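Local coordinates for SGT1 (Saccharomyces cerevisiae, PDB 5AN3), which probably acts through its helical TPR domain as an adaptor that brings partner proteins, such as Skp1, together, at residues K73-A78 with G88-R93. Numbering follows the deposited sequence.
Sequences KALMTA and GLVNFR
V90 meets A74, L75 and A78 in a buried apolar packing contact between helix 61-81 and helix 84-100, successive antiparallel helices of the TPR domain. The short segments run at 165° to each other with axes 9.4 Å apart, and L75 and V90 lie opposite one another, their CA atoms 5.9 Å apart. V90 inserts both methyls into the surface of the facing helix. Its CG1, anti to the backbone N (chi1 -178°), lies against the backbone and CB of L75, 3.6 Å from the backbone N of L75 and 3.8 Å from CB of L75. CG2 of V90 turns to the two alanines, 3.9 Å from CB of A74 and 4.0 Å from CB of A78, which stand one helical turn apart. CG of L75 is anti to its own N (chi1 -164°); the side chain crosses V90 obliquely, and its CD1 touches CG1 of V90. The same CD1 comes within 3.8 Å of ND2 of N91, whose amide nitrogen is hydrogen-bonded to O of I87, a turn back on its own helix. Around this join, A74 also touches L38 of helix 38-52, while N91 packs on Y110, K113 and A114 of helix 104-116. An alanine in place of V90 would remove CG1 and CG2 and probably leave a gap beside CB of A74 and A78 and the base of the L75 side chain. Shape and methyl packing thus hold the two segments together here, the small alanines admitting the branched valine and the amide of N91 lying at the edge, its ND2 engaged by I87.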
ATOM      1  N   LYS B  73      17.244  -6.550  21.129  1.00 43.19           N
ATOM      2  CA  LYS B  73      17.718  -6.021  22.401  1.00 42.11           C
ATOM      3  C   LYS B  73      16.736  -6.389  23.512  1.00 50.12           C
ATOM      4  O   LYS B  73      17.163  -6.700  24.626  1.00 51.41           O
ATOM      5  CB  LYS B  73      17.921  -4.503  22.318  1.00 42.29           C
ATOM      6  CG  LYS B  73      19.014  -4.016  23.245  1.00 61.29           C
ATOM      7  N   ALA B  74      15.412  -6.385  23.191  1.00 47.10           N
ATOM      8  CA  ALA B  74      14.317  -6.732  24.096  1.00 45.53           C
ATOM      9  C   ALA B  74      14.394  -8.188  24.460  1.00 52.55           C
ATOM     10  O   ALA B  74      14.283  -8.507  25.640  1.00 54.85           O
ATOM     11  CB  ALA B  74      12.979  -6.417  23.462  1.00 45.08           C
ATOM     12  N   LEU B  75      14.637  -9.081  23.481  1.00 49.60           N
ATOM     13  CA  LEU B  75      14.773 -10.514  23.757  1.00 51.29           C
ATOM     14  C   LEU B  75      15.974 -10.795  24.670  1.00 57.66           C
ATOM     15  O   LEU B  75      15.857 -11.607  25.584  1.00 58.76           O
ATOM     16  CB  LEU B  75      14.891 -11.324  22.470  1.00 51.84           C
ATOM     17  CG  LEU B  75      14.646 -12.820  22.640  1.00 57.61           C
ATOM     18  CD1 LEU B  75      13.127 -13.146  22.892  1.00 58.64           C
ATOM     19  CD2 LEU B  75      15.230 -13.575  21.495  1.00 59.15           C
ATOM     20  N   MET B  76      17.094 -10.093  24.449  1.00 55.12           N
ATOM     21  CA  MET B  76      18.296 -10.192  25.273  1.00 57.12           C
ATOM     22  C   MET B  76      17.990  -9.880  26.747  1.00 59.37           C
ATOM     23  O   MET B  76      18.412 -10.623  27.640  1.00 60.92           O
ATOM     24  CB  MET B  76      19.351  -9.211  24.776  1.00 60.46           C
ATOM     25  CG  MET B  76      20.277  -9.775  23.766  1.00 67.90           C
ATOM     26  SD  MET B  76      21.705  -8.660  23.685  1.00 75.72           S
ATOM     27  N   THR B  77      17.245  -8.781  26.987  1.00 52.03           N
ATOM     28  CA  THR B  77      16.863  -8.305  28.313  1.00 50.95           C
ATOM     29  C   THR B  77      15.896  -9.274  28.959  1.00 54.96           C
ATOM     30  O   THR B  77      16.124  -9.676  30.097  1.00 56.51           O
ATOM     31  CB  THR B  77      16.258  -6.900  28.238  1.00 59.24           C
ATOM     32  OG1 THR B  77      17.016  -6.086  27.336  1.00 63.87           O
ATOM     33  CG2 THR B  77      16.164  -6.241  29.591  1.00 57.63           C
ATOM     34  N   ALA B  78      14.822  -9.648  28.238  1.00 50.12           N
ATOM     35  CA  ALA B  78      13.789 -10.550  28.732  1.00 51.14           C
ATOM     36  C   ALA B  78      14.371 -11.914  29.106  1.00 52.59           C
ATOM     37  O   ALA B  78      14.053 -12.438  30.185  1.00 54.39           O
ATOM     38  CB  ALA B  78      12.697 -10.700  27.686  1.00 52.26           C
ATOM     39  N   GLY B  88       7.629 -14.202  26.134  1.00 51.61           N
ATOM     40  CA  GLY B  88       6.438 -14.442  25.333  1.00 53.27           C
ATOM     41  C   GLY B  88       6.021 -13.195  24.580  1.00 57.27           C
ATOM     42  O   GLY B  88       5.782 -13.257  23.367  1.00 57.57           O
ATOM     43  N   LEU B  89       6.016 -12.032  25.290  1.00 51.76           N
ATOM     44  CA  LEU B  89       5.670 -10.734  24.741  1.00 49.22           C
ATOM     45  C   LEU B  89       6.621 -10.363  23.607  1.00 53.76           C
ATOM     46  O   LEU B  89       6.131  -9.985  22.540  1.00 53.88           O
ATOM     47  CB  LEU B  89       5.692  -9.669  25.846  1.00 48.30           C
ATOM     48  CG  LEU B  89       5.521  -8.190  25.449  1.00 49.62           C
ATOM     49  CD1 LEU B  89       4.174  -7.924  24.763  1.00 50.33           C
ATOM     50  CD2 LEU B  89       5.647  -7.310  26.656  1.00 50.37           C
ATOM     51  N   VAL B  90       7.972 -10.531  23.810  1.00 49.28           N
ATOM     52  CA  VAL B  90       8.981 -10.190  22.791  1.00 47.78           C
ATOM     53  C   VAL B  90       8.774 -11.060  21.551  1.00 55.41           C
ATOM     54  O   VAL B  90       8.839 -10.559  20.422  1.00 55.06           O
ATOM     55  CB  VAL B  90      10.458 -10.244  23.274  1.00 50.37           C
ATOM     56  CG1 VAL B  90      11.407  -9.818  22.154  1.00 48.54           C
ATOM     57  CG2 VAL B  90      10.680  -9.352  24.492  1.00 49.56           C
ATOM     58  N   ASN B  91       8.498 -12.357  21.770  1.00 54.36           N
ATOM     59  CA  ASN B  91       8.244 -13.297  20.702  1.00 55.30           C
ATOM     60  C   ASN B  91       6.961 -12.925  19.970  1.00 60.00           C
ATOM     61  O   ASN B  91       6.918 -13.068  18.749  1.00 60.71           O
ATOM     62  CB  ASN B  91       8.186 -14.709  21.236  1.00 58.91           C
ATOM     63  CG  ASN B  91       9.536 -15.361  21.330  1.00 69.36           C
ATOM     64  OD1 ASN B  91      10.099 -15.830  20.342  1.00 54.46           O
ATOM     65  ND2 ASN B  91      10.067 -15.441  22.529  1.00 62.52           N
ATOM     66  N   PHE B  92       5.939 -12.402  20.680  1.00 56.73           N
ATOM     67  CA  PHE B  92       4.697 -11.989  20.011  1.00 57.21           C
ATOM     68  C   PHE B  92       4.957 -10.754  19.152  1.00 57.42           C
ATOM     69  O   PHE B  92       4.436 -10.703  18.053  1.00 58.72           O
ATOM     70  CB  PHE B  92       3.539 -11.747  20.993  1.00 60.48           C
ATOM     71  CG  PHE B  92       2.370 -10.993  20.398  1.00 62.38           C
ATOM     72  CD1 PHE B  92       1.417 -11.649  19.627  1.00 68.09           C
ATOM     73  CD2 PHE B  92       2.209  -9.630  20.629  1.00 62.92           C
ATOM     74  CE1 PHE B  92       0.321 -10.954  19.099  1.00 69.48           C
ATOM     75  CE2 PHE B  92       1.134  -8.929  20.073  1.00 65.93           C
ATOM     76  CZ  PHE B  92       0.193  -9.597  19.320  1.00 66.43           C
ATOM     77  N   ARG B  93       5.748  -9.778  19.647  1.00 50.56           N
ATOM     78  CA  ARG B  93       6.138  -8.550  18.944  1.00 48.40           C
ATOM     79  C   ARG B  93       6.967  -8.889  17.699  1.00 53.07           C
ATOM     80  O   ARG B  93       6.840  -8.201  16.683  1.00 53.02           O
ATOM     81  CB  ARG B  93       6.920  -7.595  19.874  1.00 46.97           C
ATOM     82  CG  ARG B  93       6.147  -7.055  21.086  1.00 49.77           C
ATOM     83  CD  ARG B  93       4.725  -6.622  20.792  1.00 47.48           C
ATOM     84  NE  ARG B  93       4.656  -5.700  19.662  1.00 50.69           N
ATOM     85  CZ  ARG B  93       3.522  -5.264  19.134  1.00 68.89           C
ATOM     86  NH1 ARG B  93       2.357  -5.647  19.643  1.00 61.85           N
ATOM     87  NH2 ARG B  93       3.539  -4.440  18.093  1.00 53.88           N
TER